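Local atomic coordinates of lipoprotein (Bacteroides fragilis, PDB entry 3RWX), a protein that is of unknown function but is a putative outer-membrane lipoprotein with two calycin-like beta-barrel domains. Residues 21-24 with 30-33; 52-57 with 120-125; 178-181 with 187-190; 230-233 with 238-241. All coordinates share one frame; numbering follows the deposited sequence. Where two conformers were deposited one is given.

Interaction 1: residues 21-24 with 30-33; sequences YSIG and TDYV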
loop_
_atom_site.group_PDB
_atom_site.type_symbol
_atom_site.label_atom_id
_atom_site.label_comp_id
_atom_site.label_asym_id
_atom_site.label_seq_id
_atom_site.Cartn_x
_atom_site.Cartn_y
_atom_site.Cartn_z
ATOM N N TYR A 21 -8.011 11.077 1.567
ATOM C CA TYR A 21 -6.672 10.636 1.892
ATOM C C TYR A 21 -5.689 11.037 0.788
ATOM O O TYR A 21 -6.086 11.454 -0.297
ATOM C CB TYR A 21 -6.662 9.132 2.162
ATOM C CG TYR A 21 -6.952 8.278 0.973
ATOM C CD1 TYR A 21 -8.234 7.911 0.667
ATOM C CD2 TYR A 21 -5.938 7.811 0.159
ATOM C CE1 TYR A 21 -8.515 7.089 -0.447
ATOM C CE2 TYR A 21 -6.215 7.007 -0.954
ATOM C CZ TYR A 21 -7.508 6.655 -1.242
ATOM O OH TYR A 21 -7.811 5.840 -2.318
ATOM N N SER A 22 -4.408 10.954 1.105
ATOM C CA SER A 22 -3.389 11.458 0.231
ATOM C C SER A 22 -2.327 10.400 -0.012
ATOM O O SER A 22 -1.855 9.751 0.918
ATOM C CB SER A 22 -2.793 12.733 0.820
ATOM O OG SER A 22 -3.770 13.762 0.871
ATOM N N ILE A 23 -1.981 10.233 -1.283
ATOM C CA ILE A 23 -1.052 9.232 -1.748
ATOM C C ILE A 23 0.113 9.909 -2.457
ATOM O O ILE A 23 -0.090 10.788 -3.282
ATOM C CB ILE A 23 -1.747 8.284 -2.745
ATOM C CG1 ILE A 23 -2.852 7.505 -2.026
ATOM C CG2 ILE A 23 -0.767 7.302 -3.341
ATOM C CD1 ILE A 23 -2.389 6.771 -0.811
ATOM N N GLY A 24 1.330 9.470 -2.142
ATOM C CA GLY A 24 2.549 10.070 -2.679
ATOM C C GLY A 24 3.356 9.168 -3.597
ATOM O O GLY A 24 3.426 7.961 -3.394
ATOM N N THR A 30 6.471 4.539 -4.597
ATOM C CA THR A 30 5.184 4.747 -5.205
ATOM C C THR A 30 4.076 4.356 -4.235
ATOM O O THR A 30 4.293 3.575 -3.319
ATOM C CB THR A 30 5.060 3.990 -6.549
ATOM O OG1 THR A 30 3.711 4.080 -7.024
ATOM C CG2 THR A 30 5.444 2.523 -6.407
ATOM N N ASP A 31 2.897 4.943 -4.429
ATOM C CA ASP A 31 1.693 4.612 -3.651
ATOM C C ASP A 31 1.866 4.656 -2.130
ATOM O O ASP A 31 1.397 3.804 -1.429
ATOM C CB ASP A 31 1.171 3.245 -4.079
ATOM C CG ASP A 31 -0.296 3.064 -3.781
ATOM O OD1 ASP A 31 -1.065 4.046 -3.770
ATOM O OD2 ASP A 31 -0.698 1.914 -3.589
ATOM N N TYR A 32 2.503 5.702 -1.642
ATOM C CA TYR A 32 2.794 5.863 -0.243
ATOM C C TYR A 32 1.741 6.760 0.408
ATOM O O TYR A 32 1.379 7.785 -0.132
ATOM C CB TYR A 32 4.167 6.499 -0.146
ATOM C CG TYR A 32 4.696 6.732 1.245
ATOM C CD1 TYR A 32 4.915 5.692 2.119
ATOM C CD2 TYR A 32 5.007 8.014 1.672
ATOM C CE1 TYR A 32 5.438 5.917 3.396
ATOM C CE2 TYR A 32 5.502 8.247 2.956
ATOM C CZ TYR A 32 5.713 7.192 3.794
ATOM O OH TYR A 32 6.212 7.453 5.033
ATOM N N VAL A 33 1.246 6.387 1.572
ATOM C CA VAL A 33 0.227 7.179 2.233
ATOM C C VAL A 33 0.859 8.382 2.927
ATOM O O VAL A 33 1.657 8.242 3.859
ATOM C CB VAL A 33 -0.587 6.351 3.245
ATOM C CG1 VAL A 33 -1.656 7.199 3.858
ATOM C CG2 VAL A 33 -1.212 5.145 2.551
#
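Gly24 and Tyr32 form the antiparallel, hydrogen-bonded pair of a beta hairpin whose arms are strands 20-25 and 32-35, with a G1 beta bulge where the second arm begins. The hairpin belongs to the N-terminal calycin-like beta-barrel domain, and strand 118-124 flanks 20-25 on its other side. Two backbone bonds close the pair: Gly24 N gives its hydrogen to Tyr32 O at 2.6 Å, and Tyr32 N returns one to Gly24 O at 3.0 Å, nearly straight at 175°. Asp31 and Tyr32 together face Gly24, and Asp31 takes up the left-handed backbone conformation of the bulge, which aspartate tolerates better than beta-branched residues do.

One step along, Ile23 pairs with Val33 without such bonds, and beta-branched side chains suit this extended backbone. Val33 CG2 lies 3.9 Å from Ile23 CD1, and Tyr131 touches both residues. The Asp31 carboxylate is held by Tyr131 at OD1 and by a salt bridge from Arg164 at OD2, which probably balances its charge beside an apolar neighbour. With Ile23 CG2 anti to the backbone N, that methyl comes to 3.3 Å from Asp31 OD1.

Interaction 2: residues 52-57 with 120-125; sequences VTYDSG and IEFIQG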
loop_
_atom_site.group_PDB
_atom_site.type_symbol
_atom_site.label_atom_id
_atom_site.label_comp_id
_atom_site.label_asym_id
_atom_site.label_seq_id
_atom_site.Cartn_x
_atom_site.Cartn_y
_atom_site.Cartn_z
ATOM N N VAL A 52 -7.606 28.096 -1.352
ATOM C CA VAL A 52 -7.581 26.664 -1.183
ATOM C C VAL A 52 -6.592 26.344 -0.082
ATOM O O VAL A 52 -5.467 26.823 -0.107
ATOM C CB VAL A 52 -7.133 25.952 -2.487
ATOM C CG1 VAL A 52 -7.087 24.453 -2.289
ATOM C CG2 VAL A 52 -8.053 26.343 -3.655
ATOM N N THR A 53 -7.023 25.534 0.872
ATOM C CA THR A 53 -6.140 24.964 1.873
ATOM C C THR A 53 -6.206 23.429 1.760
ATOM O O THR A 53 -7.266 22.851 1.872
ATOM C CB THR A 53 -6.553 25.412 3.284
ATOM O OG1 THR A 53 -6.468 26.834 3.358
ATOM C CG2 THR A 53 -5.646 24.810 4.344
ATOM N N TYR A 54 -5.068 22.790 1.523
ATOM C CA TYR A 54 -4.994 21.356 1.401
ATOM C C TYR A 54 -4.050 20.821 2.454
ATOM O O TYR A 54 -2.837 20.984 2.346
ATOM C CB TYR A 54 -4.499 20.988 0.010
ATOM C CG TYR A 54 -4.141 19.518 -0.209
ATOM C CD1 TYR A 54 -4.892 18.513 0.333
ATOM C CD2 TYR A 54 -3.062 19.159 -1.003
ATOM C CE1 TYR A 54 -4.568 17.178 0.121
ATOM C CE2 TYR A 54 -2.732 17.835 -1.240
ATOM C CZ TYR A 54 -3.488 16.844 -0.682
ATOM O OH TYR A 54 -3.184 15.525 -0.908
ATOM N N ASP A 55 -4.615 20.220 3.493
ATOM C CA ASP A 55 -3.826 19.568 4.521
ATOM C C ASP A 55 -3.670 18.111 4.127
ATOM O O ASP A 55 -4.582 17.309 4.282
ATOM C CB ASP A 55 -4.495 19.690 5.883
ATOM C CG ASP A 55 -3.609 19.197 7.002
ATOM O OD1 ASP A 55 -2.602 18.517 6.694
ATOM O OD2 ASP A 55 -3.923 19.499 8.172
ATOM N N SER A 56 -2.511 17.778 3.588
ATOM C CA SER A 56 -2.280 16.471 3.036
ATOM C C SER A 56 -1.975 15.448 4.081
ATOM O O SER A 56 -2.043 14.260 3.780
ATOM C CB SER A 56 -1.076 16.523 2.105
ATOM O OG SER A 56 0.113 16.768 2.839
ATOM N N GLY A 57 -1.569 15.902 5.269
ATOM C CA GLY A 57 -1.063 15.032 6.315
ATOM C C GLY A 57 0.453 14.978 6.375
ATOM O O GLY A 57 1.033 14.557 7.371
ATOM N N ILE A 120 1.779 14.450 -5.013
ATOM C CA ILE A 120 0.822 14.026 -4.010
ATOM C C ILE A 120 -0.574 14.180 -4.582
ATOM O O ILE A 120 -0.896 15.247 -5.059
ATOM C CB ILE A 120 0.925 14.860 -2.761
ATOM C CG1 ILE A 120 2.376 14.935 -2.327
ATOM C CG2 ILE A 120 0.037 14.276 -1.660
ATOM C CD1 ILE A 120 2.551 15.375 -0.886
ATOM N N GLU A 121 -1.371 13.112 -4.524
ATOM C CA GLU A 121 -2.764 13.118 -4.950
ATOM C C GLU A 121 -3.753 13.057 -3.759
ATOM O O GLU A 121 -3.612 12.232 -2.841
ATOM C CB GLU A 121 -3.015 11.929 -5.853
ATOM C CG GLU A 121 -4.366 11.946 -6.549
ATOM C CD GLU A 121 -4.589 10.778 -7.521
ATOM O OE1 GLU A 121 -3.675 9.941 -7.742
ATOM O OE2 GLU A 121 -5.701 10.700 -8.074
ATOM N N PHE A 122 -4.756 13.929 -3.791
ATOM C CA PHE A 122 -5.867 13.864 -2.864
ATOM C C PHE A 122 -6.920 13.028 -3.510
ATOM O O PHE A 122 -7.268 13.295 -4.642
ATOM C CB PHE A 122 -6.419 15.259 -2.595
ATOM C CG PHE A 122 -7.692 15.265 -1.816
ATOM C CD1 PHE A 122 -7.677 15.173 -0.447
ATOM C CD2 PHE A 122 -8.900 15.338 -2.455
ATOM C CE1 PHE A 122 -8.844 15.132 0.281
ATOM C CE2 PHE A 122 -10.078 15.321 -1.726
ATOM C CZ PHE A 122 -10.046 15.214 -0.358
ATOM N N ILE A 123 -7.384 11.998 -2.803
ATOM C CA ILE A 123 -8.495 11.158 -3.224
ATOM C C ILE A 123 -9.589 11.239 -2.169
ATOM O O ILE A 123 -9.346 10.982 -1.009
ATOM C CB ILE A 123 -8.077 9.706 -3.366
ATOM C CG1 ILE A 123 -6.965 9.598 -4.430
ATOM C CG2 ILE A 123 -9.298 8.808 -3.738
ATOM C CD1 ILE A 123 -6.110 8.329 -4.336
ATOM N N GLN A 124 -10.792 11.580 -2.588
ATOM C CA GLN A 124 -11.862 11.835 -1.675
ATOM C C GLN A 124 -12.395 10.504 -1.152
ATOM O O GLN A 124 -12.450 9.520 -1.890
ATOM C CB GLN A 124 -12.963 12.626 -2.398
ATOM C CG GLN A 124 -14.076 13.061 -1.476
ATOM C CD GLN A 124 -14.955 14.209 -2.029
ATOM O OE1 GLN A 124 -14.515 15.010 -2.854
ATOM N NE2 GLN A 124 -16.205 14.272 -1.554
ATOM N N GLY A 125 -12.776 10.471 0.123
ATOM C CA GLY A 125 -13.359 9.281 0.713
ATOM C C GLY A 125 -12.458 8.549 1.677
ATOM O O GLY A 125 -11.443 9.065 2.117
#
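The strands that carry Tyr54 and the pair Ile120 and Phe122 run almost perpendicular to one another, at 94°, with their axes 9.8 Å apart, so no backbone hydrogen bond joins them and side chains must span the gap. Tyr54 does most of the spanning. Its CG stands anti to the backbone N (chi1 170°), which sends the long ring across to strand 118-124, and its hydroxyl end arrives between Ile120 and Phe122, the two residues of that strand that look toward it.

Ile120 CG2 meets the ring at its edge, near the ring plane, 3.5 Å from Tyr54 OH. On the other flank Tyr54 CE1 lies 3.7 Å from Phe122 CD1; the two rings are inclined at 86° with centroids 5.9 Å apart. The hydroxyl also nears Phe122 CB, at 3.7 Å. This polar atom is buried yet satisfied, because it is hydrogen-bonded to Ser22 OG. Tyrosine fits well here: an aromatic body for the apolar neighbours and a polar tip for a serine on strand 20-25. Within its own segment, Ser56 N sits 4.0 Å above one face of the Tyr54 ring, toward the rim.

This near-orthogonal packing of two strands through large buried side chains is consistent with the interior of a calycin-like beta barrel.

Interaction 3: residues 178-181 with 187-190; sequences SNLN and RAMN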
loop_
_atom_site.group_PDB
_atom_site.type_symbol
_atom_site.label_atom_id
_atom_site.label_comp_id
_atom_site.label_asym_id
_atom_site.label_seq_id
_atom_site.Cartn_x
_atom_site.Cartn_y
_atom_site.Cartn_z
ATOM N N SER A 178 13.674 -21.107 -1.110
ATOM C CA SER A 178 14.915 -21.601 -1.719
ATOM C C SER A 178 16.007 -21.878 -0.702
ATOM O O SER A 178 16.919 -22.596 -0.992
ATOM C CB SER A 178 15.446 -20.616 -2.760
ATOM O OG SER A 178 14.564 -20.580 -3.862
ATOM N N ASN A 179 15.896 -21.310 0.489
ATOM C CA ASN A 179 16.922 -21.492 1.525
ATOM C C ASN A 179 16.676 -22.650 2.478
ATOM O O ASN A 179 17.364 -22.787 3.469
ATOM C CB ASN A 179 17.047 -20.192 2.302
ATOM C CG ASN A 179 17.497 -19.057 1.422
ATOM O OD1 ASN A 179 16.927 -17.982 1.446
ATOM N ND2 ASN A 179 18.547 -19.294 0.640
ATOM N N LEU A 180 15.707 -23.487 2.145
ATOM C CA LEU A 180 15.307 -24.586 2.981
ATOM C C LEU A 180 16.419 -25.600 3.094
ATOM O O LEU A 180 16.923 -26.037 2.090
ATOM C CB LEU A 180 14.068 -25.232 2.372
ATOM C CG LEU A 180 13.433 -26.343 3.207
ATOM C CD1 LEU A 180 12.943 -25.823 4.563
ATOM C CD2 LEU A 180 12.316 -27.007 2.400
ATOM N N ASN A 181 16.809 -25.985 4.300
ATOM C CA ASN A 181 17.820 -27.026 4.451
ATOM C C ASN A 181 17.216 -28.276 4.998
ATOM O O ASN A 181 16.125 -28.236 5.562
ATOM C CB ASN A 181 18.919 -26.575 5.390
ATOM C CG ASN A 181 19.737 -25.425 4.829
ATOM O OD1 ASN A 181 19.833 -25.221 3.618
ATOM N ND2 ASN A 181 20.329 -24.672 5.716
ATOM N N ARG A 187 14.980 -34.989 3.904
ATOM C CA ARG A 187 15.587 -34.093 2.945
ATOM C C ARG A 187 14.675 -32.932 2.631
ATOM O O ARG A 187 13.461 -33.026 2.734
ATOM C CB ARG A 187 15.917 -34.837 1.651
ATOM C CG ARG A 187 16.936 -35.948 1.853
ATOM C CD ARG A 187 17.290 -36.589 0.558
ATOM N NE ARG A 187 18.423 -37.503 0.679
ATOM C CZ ARG A 187 19.006 -38.086 -0.370
ATOM N NH1 ARG A 187 18.564 -37.848 -1.602
ATOM N NH2 ARG A 187 20.028 -38.903 -0.188
ATOM N N ALA A 188 15.267 -31.817 2.242
ATOM C CA ALA A 188 14.481 -30.693 1.839
ATOM C C ALA A 188 13.996 -30.880 0.393
ATOM O O ALA A 188 14.493 -31.713 -0.352
ATOM C CB ALA A 188 15.288 -29.413 1.986
HETATM N N MSE A 189 12.994 -30.097 0.044
HETATM C CA MSE A 189 12.498 -30.019 -1.323
HETATM C C MSE A 189 13.066 -28.778 -2.002
HETATM O O MSE A 189 13.282 -27.735 -1.358
HETATM C CB MSE A 189 10.974 -29.930 -1.313
HETATM C CG MSE A 189 10.281 -31.145 -0.711
HETATM SE SE MSE A 189 8.707 -30.613 0.290
HETATM C CE MSE A 189 9.593 -29.386 1.509
ATOM N N ASN A 190 13.287 -28.879 -3.306
ATOM C CA ASN A 190 13.667 -27.725 -4.097
ATOM C C ASN A 190 12.449 -26.833 -4.341
ATOM O O ASN A 190 11.554 -27.223 -5.081
ATOM C CB ASN A 190 14.254 -28.183 -5.424
ATOM C CG ASN A 190 14.903 -27.063 -6.186
ATOM O OD1 ASN A 190 15.387 -26.088 -5.604
ATOM N ND2 ASN A 190 14.924 -27.189 -7.503
#
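Leu180 and Ala188 meet inside the long irregular connection between strands 172-173 and 195-196 of the C-terminal calycin-like domain; the contact is apolar and lies far from the centre of the chain. Neither segment is a regular strand, and no hydrogen bond crosses between them.

The tight side is built on Leu180, which is buried. Its CG is anti to the backbone N (chi1 -175°), and this carries the branched end over to the opposite segment, where CG lies 3.8 Å from Ala188 CB. A small side chain suits position 188 because Ala188 CB also abuts the opposite backbone, 3.8 Å from both Leu180 O and Asn181 C. Tyr152 packs on Leu180 and on Met189, while its hydroxyl is hydrogen-bonded to Arg187 O, so one aromatic residue covers the apolar cluster and ties down the neighbouring backbone.

The outer side is much looser. Asn181 and Arg187 turn their side chains away; Arg187 runs out almost fully extended beyond CB, and its side chain makes no contact with 178-181. Both are exposed polar residues touched by a crystal neighbour.

Met189, a selenomethionine in this crystal, reaches back from the side. It was modelled in two conformers; in the one described, its bent chain brings Met189 CE to 3.7 Å from Leu180 CD2.

Interaction 4: residues 230-233 with 238-241; sequences SGTV and TNIT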
loop_
_atom_site.group_PDB
_atom_site.type_symbol
_atom_site.label_atom_id
_atom_site.label_comp_id
_atom_site.label_asym_id
_atom_site.label_seq_id
_atom_site.Cartn_x
_atom_site.Cartn_y
_atom_site.Cartn_z
ATOM N N SER A 230 -3.585 -18.233 4.734
ATOM C CA SER A 230 -4.383 -17.558 5.709
ATOM C C SER A 230 -3.467 -16.836 6.681
ATOM O O SER A 230 -2.531 -17.435 7.203
ATOM C CB SER A 230 -5.201 -18.592 6.444
ATOM O OG SER A 230 -6.354 -17.956 6.920
ATOM N N GLY A 231 -3.704 -15.552 6.908
ATOM C CA GLY A 231 -2.886 -14.825 7.861
ATOM C C GLY A 231 -3.499 -13.551 8.388
ATOM O O GLY A 231 -4.639 -13.223 8.090
ATOM N N THR A 232 -2.727 -12.836 9.194
ATOM C CA THR A 232 -3.178 -11.588 9.767
ATOM C C THR A 232 -2.069 -10.554 9.694
ATOM O O THR A 232 -0.873 -10.892 9.667
ATOM C CB THR A 232 -3.605 -11.779 11.232
ATOM O OG1 THR A 232 -2.575 -12.494 11.928
ATOM C CG2 THR A 232 -4.925 -12.577 11.331
ATOM N N VAL A 233 -2.473 -9.286 9.628
ATOM C CA VAL A 233 -1.548 -8.172 9.797
ATOM C C VAL A 233 -2.086 -7.338 10.939
ATOM O O VAL A 233 -3.285 -7.133 11.040
ATOM C CB VAL A 233 -1.438 -7.329 8.522
ATOM C CG1 VAL A 233 -0.590 -6.085 8.759
ATOM C CG2 VAL A 233 -0.876 -8.174 7.369
ATOM N N THR A 238 3.030 -9.414 10.615
ATOM C CA THR A 238 2.210 -10.379 9.916
ATOM C C THR A 238 2.542 -11.803 10.364
ATOM O O THR A 238 3.656 -12.102 10.794
ATOM C CB THR A 238 2.313 -10.245 8.385
ATOM O OG1 THR A 238 1.264 -11.000 7.779
ATOM C CG2 THR A 238 3.637 -10.753 7.836
ATOM N N ASN A 239 1.538 -12.661 10.274
ATOM C CA ASN A 239 1.664 -14.076 10.562
ATOM C C ASN A 239 0.824 -14.747 9.502
ATOM O O ASN A 239 -0.355 -14.436 9.370
ATOM C CB ASN A 239 1.103 -14.422 11.940
ATOM C CG ASN A 239 1.919 -13.840 13.083
ATOM O OD1 ASN A 239 2.786 -14.509 13.639
ATOM N ND2 ASN A 239 1.646 -12.593 13.440
ATOM N N ILE A 240 1.422 -15.630 8.719
ATOM C CA ILE A 240 0.744 -16.216 7.581
ATOM C C ILE A 240 1.076 -17.698 7.552
ATOM O O ILE A 240 2.227 -18.085 7.694
ATOM C CB ILE A 240 1.212 -15.574 6.261
ATOM C CG1 ILE A 240 1.090 -14.056 6.317
ATOM C CG2 ILE A 240 0.409 -16.091 5.083
ATOM C CD1 ILE A 240 1.733 -13.344 5.168
ATOM N N THR A 241 0.060 -18.529 7.354
ATOM C CA THR A 241 0.258 -19.959 7.139
ATOM C C THR A 241 -0.069 -20.249 5.698
ATOM O O THR A 241 -1.158 -19.920 5.249
ATOM C CB THR A 241 -0.678 -20.739 8.042
ATOM O OG1 THR A 241 -0.392 -20.361 9.390
ATOM C CG2 THR A 241 -0.526 -22.261 7.851
HETATM O O HOH W 1 -0.388 -10.856 12.950
#
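Backbone hydrogen bonds join Ser230 to Thr241 and Thr232 to Asn239, the two hydrogen-bonded pairs of strands running antiparallel at 178°. Thr241 N reaches Ser230 O at 2.8 Å, and Thr232 N reaches Asn239 O at 2.9 Å; each pair has a matching return bond.

Between them, Gly231 faces Ile240 without such bonds. The strands draw close here: the CA atoms of Gly231 and Ile240 are 3.9 Å apart, and Gly231 CA is 3.0 Å from Asn239 O, a closeness that suits a residue without a side chain.

Side-chain bonding adds a second grip at Thr232 O. Thr238 OG1, anti to its own backbone N (chi1 -167°), donates to it at 2.9 Å from 40° out of the carbonyl plane, while Asn239 N takes an in-plane position. The same threonine packs against Val233 CG2, and Tyr137 touches both residues.

Solvent joins the opposite face, where polar residues are partly exposed. One water accepts from Asn239 ND2 at 2.7 Å and hydrogen-bonds Thr232 OG1 at 2.9 Å, bridging the strands. Asn239 ND2 also binds Glu237, and Thr232 OG1 a glycerol probably left from crystallisation.

With Val233, Thr238 and Ile240 buried on one face, this is an antiparallel beta hairpin with one buried and one more hydrophilic face, consistent with the wall of a calycin-like barrel.

In the fold
From the N terminus, interaction 1 closes a short hairpin loop. Interaction 2 then spans 62 intervening residues to bring 52-57 against 120-125. The two lie in series, not nested, yet touch: strands 20-25 and 118-124 are neighbours in one sheet, Tyr21 O probably accepts from Ile123 N, and Tyr54 reaches across to the same sheet, tying the N-terminal calycin-like domain together. Interactions 3 and 4 follow in the C-terminal one, closing a loop of an irregular connection and a second hairpin; their centres are about 22 Å apart. None of the four contacts crosses another, and interactions 2 and 3, about 48 Å apart between centres, lie on opposite sides of the chain's centre.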